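Local coordinates for XC6422 protein (Xanthomonas campestris, PDB 2FUK) that belongs to the alpha/beta serine hydrolases, has no lid, and probably hydrolyses a substrate that remains undefined, at residues 28-33 against 65-70; 37-42 against 71-76; 124-129 against 150-155. All coordinates share one frame; numbering follows the deposited sequence.

Contacts 1 and 2 interlock along the chain, their segments alternating from the loop before strand 38-43, through that strand and helix 56-66, to strand 71-75; their centres lie 12 Å apart and they touch, R66 and P29 packing on V72 and T71. Contact 2 lies in the mixed sheet of this alpha/beta-hydrolase, whereas contact 1 closes the end of the helix. Contact 3 follows later, on helix 120-132, its centre 18 Å from that of contact 2 and 27 Å from that of contact 1, across the chain's centre. Two inner neighbouring strands with the helix end beside them, and a loop flanking the probable nucleophile helix, are thus joined at separate places.

Contact 1 (28-33 against 65-70); sequences LPEPDV and LRELGI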
ATOM      1  N   LEU A  28     -12.379  -0.328  -7.309  1.00 12.08           N
ATOM      2  CA  LEU A  28     -12.456   1.128  -7.205  1.00 13.70           C
ATOM      3  C   LEU A  28     -11.184   1.693  -6.576  1.00 13.68           C
ATOM      4  O   LEU A  28     -10.440   0.980  -5.905  1.00 14.17           O
ATOM      5  CB  LEU A  28     -13.685   1.533  -6.389  1.00 16.45           C
ATOM      6  CG  LEU A  28     -15.007   1.275  -7.110  1.00 18.60           C
ATOM      7  CD1 LEU A  28     -16.182   1.558  -6.185  1.00 21.03           C
ATOM      8  CD2 LEU A  28     -15.071   2.149  -8.351  1.00 20.82           C
ATOM      9  N   PRO A  29     -10.911   2.986  -6.793  1.00 13.22           N
ATOM     10  CA  PRO A  29      -9.705   3.604  -6.231  1.00 14.10           C
ATOM     11  C   PRO A  29      -9.640   3.624  -4.713  1.00 15.91           C
ATOM     12  O   PRO A  29     -10.654   3.464  -4.025  1.00 16.47           O
ATOM     13  CB  PRO A  29      -9.727   5.004  -6.835  1.00 15.86           C
ATOM     14  CG  PRO A  29     -11.154   5.273  -6.988  1.00 15.31           C
ATOM     15  CD  PRO A  29     -11.695   3.978  -7.540  1.00 13.31           C
ATOM     16  N   GLU A  30      -8.432   3.813  -4.202  1.00 16.32           N
ATOM     17  CA  GLU A  30      -8.192   3.869  -2.765  1.00 18.58           C
ATOM     18  C   GLU A  30      -8.992   5.011  -2.154  1.00 18.32           C
ATOM     19  O   GLU A  30      -9.100   6.095  -2.744  1.00 18.03           O
ATOM     20  CB  GLU A  30      -6.701   4.099  -2.506  1.00 20.75           C
ATOM     21  CG  GLU A  30      -6.293   4.171  -1.035  1.00 24.81           C
ATOM     22  CD  GLU A  30      -5.971   2.808  -0.449  1.00 25.73           C
ATOM     23  OE1 GLU A  30      -6.895   1.983  -0.281  1.00 27.80           O
ATOM     24  OE2 GLU A  30      -4.779   2.553  -0.163  1.00 28.35           O
ATOM     25  N   PRO A  31      -9.579   4.785  -0.969  1.00 18.60           N
ATOM     26  CA  PRO A  31     -10.352   5.853  -0.330  1.00 19.21           C
ATOM     27  C   PRO A  31      -9.376   6.904   0.204  1.00 18.83           C
ATOM     28  O   PRO A  31      -8.206   6.597   0.467  1.00 17.82           O
ATOM     29  CB  PRO A  31     -11.083   5.126   0.800  1.00 18.77           C
ATOM     30  CG  PRO A  31     -11.183   3.713   0.300  1.00 20.85           C
ATOM     31  CD  PRO A  31      -9.816   3.498  -0.292  1.00 18.60           C
ATOM     32  N   ASP A  32      -9.851   8.140   0.343  1.00 18.87           N
ATOM     33  CA  ASP A  32      -9.043   9.244   0.858  1.00 18.97           C
ATOM     34  C   ASP A  32      -7.862   9.636  -0.027  1.00 18.20           C
ATOM     35  O   ASP A  32      -6.837  10.109   0.462  1.00 18.57           O
ATOM     36  CB  ASP A  32      -8.543   8.915   2.265  1.00 19.86           C
ATOM     37  CG  ASP A  32      -9.676   8.662   3.236  1.00 22.07           C
ATOM     38  OD1 ASP A  32     -10.464   9.598   3.509  1.00 24.74           O
ATOM     39  OD2 ASP A  32      -9.784   7.524   3.724  1.00 24.26           O
ATOM     40  N   VAL A  33      -8.018   9.427  -1.329  1.00 18.59           N
ATOM     41  CA  VAL A  33      -7.007   9.772  -2.319  1.00 17.07           C
ATOM     42  C   VAL A  33      -7.729  10.498  -3.452  1.00 15.94           C
ATOM     43  O   VAL A  33      -8.859  10.145  -3.809  1.00 16.23           O
ATOM     44  CB  VAL A  33      -6.305   8.507  -2.878  1.00 19.01           C
ATOM     45  CG1 VAL A  33      -5.418   8.862  -4.059  1.00 19.29           C
ATOM     46  CG2 VAL A  33      -5.485   7.854  -1.782  1.00 17.76           C
ATOM     47  N   LEU A  65      -2.029   1.216  -8.781  1.00  8.40           N
ATOM     48  CA  LEU A  65      -2.769   2.227  -9.530  1.00  7.72           C
ATOM     49  C   LEU A  65      -3.964   2.748  -8.740  1.00  8.10           C
ATOM     50  O   LEU A  65      -4.268   3.936  -8.789  1.00  7.61           O
ATOM     51  CB  LEU A  65      -3.233   1.651 -10.862  1.00  6.55           C
ATOM     52  CG  LEU A  65      -2.103   1.234 -11.808  1.00  6.92           C
ATOM     53  CD1 LEU A  65      -2.693   0.563 -13.043  1.00  9.33           C
ATOM     54  CD2 LEU A  65      -1.290   2.448 -12.195  1.00  7.93           C
ATOM     55  N   ARG A  66      -4.640   1.862  -8.014  1.00  8.80           N
ATOM     56  CA  ARG A  66      -5.790   2.265  -7.206  1.00  8.66           C
ATOM     57  C   ARG A  66      -5.365   3.289  -6.155  1.00  9.54           C
ATOM     58  O   ARG A  66      -6.102   4.231  -5.848  1.00  8.51           O
ATOM     59  CB  ARG A  66      -6.391   1.050  -6.495  1.00 10.28           C
ATOM     60  CG  ARG A  66      -6.978   0.007  -7.425  1.00 12.38           C
ATOM     61  CD  ARG A  66      -7.319  -1.279  -6.674  1.00 14.49           C
ATOM     62  NE  ARG A  66      -8.420  -1.099  -5.729  1.00 17.41           N
ATOM     63  CZ  ARG A  66      -8.828  -2.038  -4.878  1.00 18.56           C
ATOM     64  NH1 ARG A  66      -9.842  -1.795  -4.057  1.00 20.28           N
ATOM     65  NH2 ARG A  66      -8.214  -3.215  -4.837  1.00 19.79           N
ATOM     66  N   GLU A  67      -4.175   3.095  -5.600  1.00  9.43           N
ATOM     67  CA  GLU A  67      -3.658   3.992  -4.570  1.00  9.61           C
ATOM     68  C   GLU A  67      -3.363   5.379  -5.132  1.00 10.20           C
ATOM     69  O   GLU A  67      -3.150   6.332  -4.380  1.00 11.36           O
ATOM     70  CB  GLU A  67      -2.401   3.398  -3.927  1.00  9.61           C
ATOM     71  CG  GLU A  67      -2.670   2.099  -3.172  1.00  9.34           C
ATOM     72  CD  GLU A  67      -1.432   1.513  -2.511  1.00 12.26           C
ATOM     73  OE1 GLU A  67      -0.310   1.957  -2.835  1.00 12.58           O
ATOM     74  OE2 GLU A  67      -1.581   0.591  -1.677  1.00 12.13           O
ATOM     75  N   LEU A  68      -3.350   5.486  -6.456  1.00  9.30           N
ATOM     76  CA  LEU A  68      -3.115   6.765  -7.109  1.00  8.87           C
ATOM     77  C   LEU A  68      -4.442   7.392  -7.541  1.00  8.54           C
ATOM     78  O   LEU A  68      -4.455   8.424  -8.214  1.00  9.62           O
ATOM     79  CB  LEU A  68      -2.210   6.587  -8.326  1.00 10.32           C
ATOM     80  CG  LEU A  68      -0.790   6.095  -8.037  1.00 11.45           C
ATOM     81  CD1 LEU A  68      -0.019   6.025  -9.336  1.00 10.99           C
ATOM     82  CD2 LEU A  68      -0.109   7.032  -7.060  1.00 12.03           C
ATOM     83  N   GLY A  69      -5.545   6.753  -7.156  1.00  7.73           N
ATOM     84  CA  GLY A  69      -6.872   7.252  -7.490  1.00  8.43           C
ATOM     85  C   GLY A  69      -7.441   6.743  -8.804  1.00  8.49           C
ATOM     86  O   GLY A  69      -8.422   7.278  -9.324  1.00  7.75           O
ATOM     87  N   ILE A  70      -6.834   5.693  -9.341  1.00  7.47           N
ATOM     88  CA  ILE A  70      -7.274   5.123 -10.606  1.00  7.27           C
ATOM     89  C   ILE A  70      -8.169   3.899 -10.413  1.00  7.37           C
ATOM     90  O   ILE A  70      -7.889   3.048  -9.576  1.00  7.73           O
ATOM     91  CB  ILE A  70      -6.045   4.724 -11.464  1.00  5.73           C
ATOM     92  CG1 ILE A  70      -5.253   5.981 -11.841  1.00  5.80           C
ATOM     93  CG2 ILE A  70      -6.485   3.962 -12.711  1.00  7.37           C
ATOM     94  CD1 ILE A  70      -3.903   5.694 -12.480  1.00  6.82           C
TER
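L28 meets R66 through its carbonyl: R66 NE donates to L28 O at 2.9 Å, the oxygen lying close to the guanidinium plane, and NH1 adds a weak bond to the same atom. A bend in the arginine chain at chi3 (68°) brings NE round to this oxygen. P29 comes next and lays its CB against G69 C, 3.5 Å away. The following amide, E30 N, makes a nearly straight bond (174°) of 2.9 Å to R66 O. It stands above that carbonyl's plane, while G69 N reaches the oxygen from the opposite face. The side chain of E30 runs beside that of E67 and points the same way, bringing E30 OE2 to 4.0 Å from E67 OE2. Their repulsion is probably offset by the second subunit, whose R63 and R205 form salt bridges with E30 and E67 respectively. V33 then points its side chain at the helix end, with CG1 3.4 Å from E67 O and also near G69 N. What this loop embraces is a Schellman motif, with G69 at positive phi, I70 N bonded to L65 O and G69 N to R66 O, which ends helix 56-66 just before strand 71-75.

Contact 2 (37-42 against 71-76); sequences PVTAIV and TVVRFN
I41 and V73 stand side by side where the two strands run closest, their CA atoms 4.6 Å apart. Around them the backbone ladder is tight: V73 N donates to A40 O at 2.7 Å, and both A40 N to T71 O and V42 N to V73 O measure 2.9 Å, each donor nearly in line with the acceptor's C=O. On the same face T39 CG2 packs on V73 CG2 at 3.9 Å, and I41 CG2 reaches the edge of the F75 ring, 3.6 Å from CE2. F75 CG takes the crowded position between backbone N and carbonyl carbon (chi1 77°), from which the ring lies beside I41. This is the parallel pairing of a beta-alpha-beta unit, in which helix 56-66 carries the chain over the face bearing A40, V42 and V72; V72 and A40 both touch its L65. Toward the ends the grip slackens. T71, partly exposed, gives V38 O only a weak bond of 3.3 Å from its N. Beyond V73 the strands separate, so that F75 N lies 4.3 Å from V42 O and finds no partner in the model. R74, also partly exposed, leads its guanidinium away from strand 38-43 to M53 O and to a salt bridge with D27.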
ATOM      1  N   PRO A  37      -9.494  10.807 -13.407  1.00  8.72           N
ATOM      2  CA  PRO A  37     -10.439  10.539 -14.494  1.00  7.73           C
ATOM      3  C   PRO A  37      -9.797   9.508 -15.412  1.00  7.50           C
ATOM      4  O   PRO A  37      -9.689   9.709 -16.619  1.00  6.67           O
ATOM      5  CB  PRO A  37     -10.581  11.904 -15.154  1.00  7.79           C
ATOM      6  CG  PRO A  37      -9.206  12.474 -15.019  1.00 10.03           C
ATOM      7  CD  PRO A  37      -8.788  12.085 -13.619  1.00  8.26           C
ATOM      8  N   VAL A  38      -9.370   8.403 -14.809  1.00  7.63           N
ATOM      9  CA  VAL A  38      -8.687   7.338 -15.528  1.00  7.52           C
ATOM     10  C   VAL A  38      -9.148   5.960 -15.081  1.00  6.02           C
ATOM     11  O   VAL A  38      -9.415   5.739 -13.901  1.00  5.89           O
ATOM     12  CB  VAL A  38      -7.156   7.402 -15.271  1.00  5.90           C
ATOM     13  CG1 VAL A  38      -6.449   6.266 -16.005  1.00  8.44           C
ATOM     14  CG2 VAL A  38      -6.597   8.759 -15.702  1.00  7.37           C
ATOM     15  N   THR A  39      -9.248   5.044 -16.037  1.00  7.76           N
ATOM     16  CA  THR A  39      -9.599   3.656 -15.753  1.00  5.74           C
ATOM     17  C   THR A  39      -8.488   2.869 -16.430  1.00  6.95           C
ATOM     18  O   THR A  39      -8.147   3.138 -17.585  1.00  6.45           O
ATOM     19  CB  THR A  39     -10.957   3.234 -16.363  1.00  7.04           C
ATOM     20  OG1 THR A  39     -12.025   3.929 -15.709  1.00  8.12           O
ATOM     21  CG2 THR A  39     -11.183   1.733 -16.166  1.00  7.81           C
ATOM     22  N   ALA A  40      -7.901   1.928 -15.700  1.00  6.28           N
ATOM     23  CA  ALA A  40      -6.821   1.117 -16.237  1.00  5.44           C
ATOM     24  C   ALA A  40      -7.228  -0.345 -16.294  1.00  5.73           C
ATOM     25  O   ALA A  40      -7.986  -0.817 -15.448  1.00  8.33           O
ATOM     26  CB  ALA A  40      -5.578   1.267 -15.367  1.00  7.36           C
ATOM     27  N   ILE A  41      -6.742  -1.048 -17.313  1.00  4.20           N
ATOM     28  CA  ILE A  41      -7.014  -2.474 -17.460  1.00  4.53           C
ATOM     29  C   ILE A  41      -5.669  -3.166 -17.297  1.00  4.62           C
ATOM     30  O   ILE A  41      -4.684  -2.756 -17.908  1.00  6.27           O
ATOM     31  CB  ILE A  41      -7.582  -2.815 -18.858  1.00  4.67           C
ATOM     32  CG1 ILE A  41      -8.908  -2.088 -19.072  1.00  6.91           C
ATOM     33  CG2 ILE A  41      -7.819  -4.326 -18.971  1.00  5.48           C
ATOM     34  CD1 ILE A  41      -9.450  -2.211 -20.484  1.00  5.66           C
ATOM     35  N   VAL A  42      -5.631  -4.202 -16.464  1.00  5.36           N
ATOM     36  CA  VAL A  42      -4.401  -4.948 -16.209  1.00  5.94           C
ATOM     37  C   VAL A  42      -4.537  -6.372 -16.744  1.00  5.73           C
ATOM     38  O   VAL A  42      -5.442  -7.105 -16.342  1.00  6.34           O
ATOM     39  CB  VAL A  42      -4.094  -5.004 -14.690  1.00  6.18           C
ATOM     40  CG1 VAL A  42      -2.790  -5.755 -14.445  1.00  7.21           C
ATOM     41  CG2 VAL A  42      -4.009  -3.592 -14.123  1.00  7.93           C
ATOM     42  N   THR A  71      -9.257   3.833 -11.178  1.00  7.15           N
ATOM     43  CA  THR A  71     -10.164   2.686 -11.119  1.00  7.65           C
ATOM     44  C   THR A  71      -9.503   1.607 -11.975  1.00  7.86           C
ATOM     45  O   THR A  71      -9.063   1.877 -13.096  1.00  7.35           O
ATOM     46  CB  THR A  71     -11.549   3.023 -11.712  1.00  7.86           C
ATOM     47  OG1 THR A  71     -12.149   4.075 -10.948  1.00 10.56           O
ATOM     48  CG2 THR A  71     -12.466   1.797 -11.690  1.00  8.94           C
ATOM     49  N   VAL A  72      -9.434   0.387 -11.460  1.00  7.19           N
ATOM     50  CA  VAL A  72      -8.768  -0.672 -12.201  1.00  7.90           C
ATOM     51  C   VAL A  72      -9.651  -1.845 -12.579  1.00  8.55           C
ATOM     52  O   VAL A  72     -10.473  -2.302 -11.792  1.00  9.33           O
ATOM     53  CB  VAL A  72      -7.540  -1.196 -11.419  1.00  9.22           C
ATOM     54  CG1 VAL A  72      -6.582  -0.049 -11.151  1.00 10.16           C
ATOM     55  CG2 VAL A  72      -7.972  -1.816 -10.111  1.00 14.53           C
ATOM     56  N   VAL A  73      -9.471  -2.318 -13.805  1.00  6.89           N
ATOM     57  CA  VAL A  73     -10.233  -3.452 -14.307  1.00  6.22           C
ATOM     58  C   VAL A  73      -9.292  -4.612 -14.589  1.00  6.98           C
ATOM     59  O   VAL A  73      -8.284  -4.445 -15.273  1.00  6.31           O
ATOM     60  CB  VAL A  73     -10.972  -3.094 -15.617  1.00  5.93           C
ATOM     61  CG1 VAL A  73     -11.691  -4.326 -16.168  1.00  7.00           C
ATOM     62  CG2 VAL A  73     -11.967  -1.976 -15.360  1.00  8.76           C
ATOM     63  N   ARG A  74      -9.620  -5.774 -14.035  1.00  5.40           N
ATOM     64  CA  ARG A  74      -8.850  -6.987 -14.260  1.00  5.50           C
ATOM     65  C   ARG A  74      -9.799  -7.941 -14.973  1.00  4.77           C
ATOM     66  O   ARG A  74     -11.021  -7.792 -14.879  1.00  5.56           O
ATOM     67  CB  ARG A  74      -8.399  -7.603 -12.932  1.00  5.00           C
ATOM     68  CG  ARG A  74      -7.320  -6.805 -12.219  1.00  5.97           C
ATOM     69  CD  ARG A  74      -7.001  -7.419 -10.866  1.00  8.94           C
ATOM     70  NE  ARG A  74      -8.086  -7.220  -9.911  1.00  8.97           N
ATOM     71  CZ  ARG A  74      -8.757  -8.196  -9.301  1.00  8.55           C
ATOM     72  NH1 ARG A  74      -9.724  -7.893  -8.448  1.00 10.27           N
ATOM     73  NH2 ARG A  74      -8.466  -9.472  -9.542  1.00 10.77           N
ATOM     74  N   PHE A  75      -9.251  -8.907 -15.698  1.00  6.56           N
ATOM     75  CA  PHE A  75     -10.102  -9.861 -16.392  1.00  6.33           C
ATOM     76  C   PHE A  75      -9.320 -11.093 -16.809  1.00  7.25           C
ATOM     77  O   PHE A  75      -8.090 -11.063 -16.925  1.00  7.80           O
ATOM     78  CB  PHE A  75     -10.762  -9.198 -17.619  1.00  7.60           C
ATOM     79  CG  PHE A  75      -9.844  -9.031 -18.803  1.00  5.78           C
ATOM     80  CD1 PHE A  75      -9.840  -9.965 -19.836  1.00  5.95           C
ATOM     81  CD2 PHE A  75      -9.000  -7.926 -18.896  1.00  4.28           C
ATOM     82  CE1 PHE A  75      -9.012  -9.805 -20.948  1.00  5.12           C
ATOM     83  CE2 PHE A  75      -8.169  -7.754 -19.997  1.00  7.06           C
ATOM     84  CZ  PHE A  75      -8.173  -8.695 -21.029  1.00  6.56           C
ATOM     85  N   ASN A  76     -10.045 -12.187 -17.007  1.00  6.07           N
ATOM     86  CA  ASN A  76      -9.428 -13.427 -17.432  1.00  7.12           C
ATOM     87  C   ASN A  76      -9.505 -13.565 -18.946  1.00  6.97           C
ATOM     88  O   ASN A  76     -10.565 -13.377 -19.539  1.00  6.34           O
ATOM     89  CB  ASN A  76     -10.128 -14.624 -16.782  1.00  8.56           C
ATOM     90  CG  ASN A  76      -9.719 -14.825 -15.343  1.00  8.24           C
ATOM     91  OD1 ASN A  76      -8.618 -14.459 -14.955  1.00  8.49           O
ATOM     92  ND2 ASN A  76     -10.599 -15.429 -14.547  1.00  7.90           N
TER

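Contact 3 (124-129 against 150-155); sequences VSLRAA and SDVQPP
S150 O is gripped by both terminal nitrogens of R127, NH1 at 2.9 Å and NH2 at 3.0 Å, an end-on hold in which a single carbonyl oxygen lies almost exactly in the guanidinium plane. The arginine belongs to helix 120-132, which in this alpha/beta-hydrolase appears to follow the nucleophile elbow, and the segment it holds, 150-155, is part of the loop between strands 136-140 and 158-163. The contact therefore ties the loop between two neighbouring strands to the flank of a helix that probably begins at the active site. The CB bond of R127 points away from the loop, and bends at chi2 (-121°) and chi3 (63°) bring the chain round to it. D148, just before the loop segment, is a further partner: its carbonyl accepts from R127 NH1, and its carboxylate bonds S150 OG. Several bonds thus fix the rotation of the guanidinium, and its charge would probably polarise the carbonyls it meets.

One face of this flat group is covered by V152, whose CG2 sits toward the rim, 3.4 Å from R127 NH1. The valine straddles two helix residues. With CG1 anti to its backbone N (chi1 170°), that branch is directed at L126 while CG2 stays with the arginine. The two side chains of V152 and L126 cross at about a right angle, although their closest carbon approach is too short to be trusted. L126 CD1 continues on to P154 CB at 3.8 Å, the leucine and proline lying side by side, and L137 of strand 136-140 touches both. Three residues on from L126, A129 points its CB toward the loop, 3.7 Å from Q153 O and 3.9 Å from P154 CA.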
ATOM      1  N   VAL A 124       0.321  -8.866 -24.957  1.00  7.87           N
ATOM      2  CA  VAL A 124      -1.011  -8.590 -25.490  1.00  7.19           C
ATOM      3  C   VAL A 124      -1.377  -7.109 -25.457  1.00  7.52           C
ATOM      4  O   VAL A 124      -1.941  -6.588 -26.422  1.00  7.63           O
ATOM      5  CB  VAL A 124      -2.105  -9.400 -24.735  1.00  6.79           C
ATOM      6  CG1 VAL A 124      -3.495  -9.012 -25.241  1.00  6.69           C
ATOM      7  CG2 VAL A 124      -1.882 -10.879 -24.953  1.00  8.76           C
ATOM      8  N   SER A 125      -1.074  -6.421 -24.358  1.00  6.24           N
ATOM      9  CA  SER A 125      -1.411  -5.008 -24.285  1.00  7.06           C
ATOM     10  C   SER A 125      -0.549  -4.156 -25.212  1.00  7.48           C
ATOM     11  O   SER A 125      -1.032  -3.184 -25.780  1.00  7.74           O
ATOM     12  CB  SER A 125      -1.335  -4.493 -22.840  1.00  6.18           C
ATOM     13  OG  SER A 125      -0.098  -4.767 -22.223  1.00  6.74           O
ATOM     14  N   LEU A 126       0.720  -4.522 -25.379  1.00  8.03           N
ATOM     15  CA  LEU A 126       1.597  -3.767 -26.269  1.00  7.85           C
ATOM     16  C   LEU A 126       1.133  -3.941 -27.721  1.00  8.98           C
ATOM     17  O   LEU A 126       1.043  -2.973 -28.480  1.00  9.25           O
ATOM     18  CB  LEU A 126       3.051  -4.239 -26.120  1.00  9.27           C
ATOM     19  CG  LEU A 126       4.067  -3.550 -27.033  1.00 10.44           C
ATOM     20  CD1 LEU A 126       4.062  -2.051 -26.784  1.00 11.66           C
ATOM     21  CD2 LEU A 126       5.454  -4.129 -26.789  1.00 12.35           C
ATOM     22  N   ARG A 127       0.827  -5.177 -28.099  1.00  8.72           N
ATOM     23  CA  ARG A 127       0.362  -5.451 -29.452  1.00  9.07           C
ATOM     24  C   ARG A 127      -0.971  -4.756 -29.708  1.00  8.59           C
ATOM     25  O   ARG A 127      -1.251  -4.334 -30.826  1.00 10.38           O
ATOM     26  CB  ARG A 127       0.218  -6.962 -29.673  1.00 10.44           C
ATOM     27  CG  ARG A 127       1.553  -7.698 -29.869  1.00 13.00           C
ATOM     28  CD  ARG A 127       1.583  -8.408 -31.219  1.00 13.95           C
ATOM     29  NE  ARG A 127       1.494  -7.467 -32.332  1.00 16.74           N
ATOM     30  CZ  ARG A 127       2.536  -6.937 -32.970  1.00 16.90           C
ATOM     31  NH1 ARG A 127       3.777  -7.251 -32.617  1.00 16.89           N
ATOM     32  NH2 ARG A 127       2.334  -6.085 -33.967  1.00 18.03           N
ATOM     33  N   ALA A 128      -1.789  -4.629 -28.670  1.00  8.92           N
ATOM     34  CA  ALA A 128      -3.090  -3.991 -28.819  1.00  7.99           C
ATOM     35  C   ALA A 128      -3.046  -2.471 -28.700  1.00  8.20           C
ATOM     36  O   ALA A 128      -4.052  -1.800 -28.924  1.00  7.83           O
ATOM     37  CB  ALA A 128      -4.074  -4.571 -27.798  1.00  8.95           C
ATOM     38  N   ALA A 129      -1.882  -1.926 -28.365  1.00  8.40           N
ATOM     39  CA  ALA A 129      -1.748  -0.480 -28.194  1.00 10.08           C
ATOM     40  C   ALA A 129      -2.154   0.338 -29.420  1.00 10.63           C
ATOM     41  O   ALA A 129      -2.846   1.346 -29.288  1.00 11.46           O
ATOM     42  CB  ALA A 129      -0.320  -0.134 -27.784  1.00 10.16           C
ATOM     43  N   SER A 150       7.447  -6.605 -33.130  1.00 17.96           N
ATOM     44  CA  SER A 150       7.640  -5.753 -34.297  1.00 18.09           C
ATOM     45  C   SER A 150       6.350  -5.061 -34.721  1.00 18.22           C
ATOM     46  O   SER A 150       5.252  -5.565 -34.502  1.00 18.17           O
ATOM     47  CB  SER A 150       8.217  -6.560 -35.467  1.00 18.18           C
ATOM     48  OG  SER A 150       7.399  -7.662 -35.803  1.00 20.32           O
ATOM     49  N   ASP A 151       6.493  -3.883 -35.312  1.00 18.87           N
ATOM     50  CA  ASP A 151       5.348  -3.113 -35.775  1.00 20.28           C
ATOM     51  C   ASP A 151       4.302  -2.848 -34.683  1.00 19.65           C
ATOM     52  O   ASP A 151       3.101  -3.031 -34.895  1.00 20.93           O
ATOM     53  CB  ASP A 151       4.688  -3.812 -36.973  1.00 22.42           C
ATOM     54  CG  ASP A 151       3.796  -2.878 -37.778  1.00 25.48           C
ATOM     55  OD1 ASP A 151       3.232  -3.315 -38.809  1.00 26.32           O
ATOM     56  OD2 ASP A 151       3.660  -1.700 -37.382  1.00 27.04           O
ATOM     57  N   VAL A 152       4.769  -2.439 -33.509  1.00 19.10           N
ATOM     58  CA  VAL A 152       3.879  -2.092 -32.406  1.00 17.25           C
ATOM     59  C   VAL A 152       3.920  -0.571 -32.294  1.00 16.70           C
ATOM     60  O   VAL A 152       4.920   0.057 -32.658  1.00 15.51           O
ATOM     61  CB  VAL A 152       4.337  -2.723 -31.074  1.00 18.03           C
ATOM     62  CG1 VAL A 152       3.545  -2.142 -29.925  1.00 20.00           C
ATOM     63  CG2 VAL A 152       4.133  -4.223 -31.113  1.00 18.56           C
ATOM     64  N   GLN A 153       2.839   0.021 -31.796  1.00 15.72           N
ATOM     65  CA  GLN A 153       2.768   1.472 -31.656  1.00 14.54           C
ATOM     66  C   GLN A 153       2.294   1.913 -30.278  1.00 13.55           C
ATOM     67  O   GLN A 153       1.157   2.362 -30.098  1.00 12.70           O
ATOM     68  CB  GLN A 153       1.870   2.048 -32.751  1.00 17.84           C
ATOM     69  CG  GLN A 153       2.478   1.894 -34.140  1.00 21.98           C
ATOM     70  CD  GLN A 153       1.461   2.033 -35.256  1.00 24.21           C
ATOM     71  OE1 GLN A 153       1.792   1.849 -36.434  1.00 27.01           O
ATOM     72  NE2 GLN A 153       0.219   2.348 -34.899  1.00 26.22           N
ATOM     73  N   PRO A 154       3.180   1.801 -29.279  1.00 12.10           N
ATOM     74  CA  PRO A 154       2.841   2.194 -27.913  1.00 11.41           C
ATOM     75  C   PRO A 154       2.674   3.700 -27.805  1.00 11.60           C
ATOM     76  O   PRO A 154       3.118   4.456 -28.678  1.00 13.58           O
ATOM     77  CB  PRO A 154       4.036   1.696 -27.111  1.00 11.17           C
ATOM     78  CG  PRO A 154       5.160   1.886 -28.063  1.00 11.25           C
ATOM     79  CD  PRO A 154       4.582   1.348 -29.352  1.00 11.40           C
ATOM     80  N   PRO A 155       2.022   4.160 -26.736  1.00 11.44           N
ATOM     81  CA  PRO A 155       1.828   5.597 -26.556  1.00 11.34           C
ATOM     82  C   PRO A 155       3.152   6.209 -26.115  1.00 10.87           C
ATOM     83  O   PRO A 155       4.078   5.492 -25.731  1.00 11.96           O
ATOM     84  CB  PRO A 155       0.769   5.665 -25.462  1.00 11.55           C
ATOM     85  CG  PRO A 155       1.097   4.455 -24.624  1.00 10.09           C
ATOM     86  CD  PRO A 155       1.368   3.394 -25.660  1.00  9.59           C
TER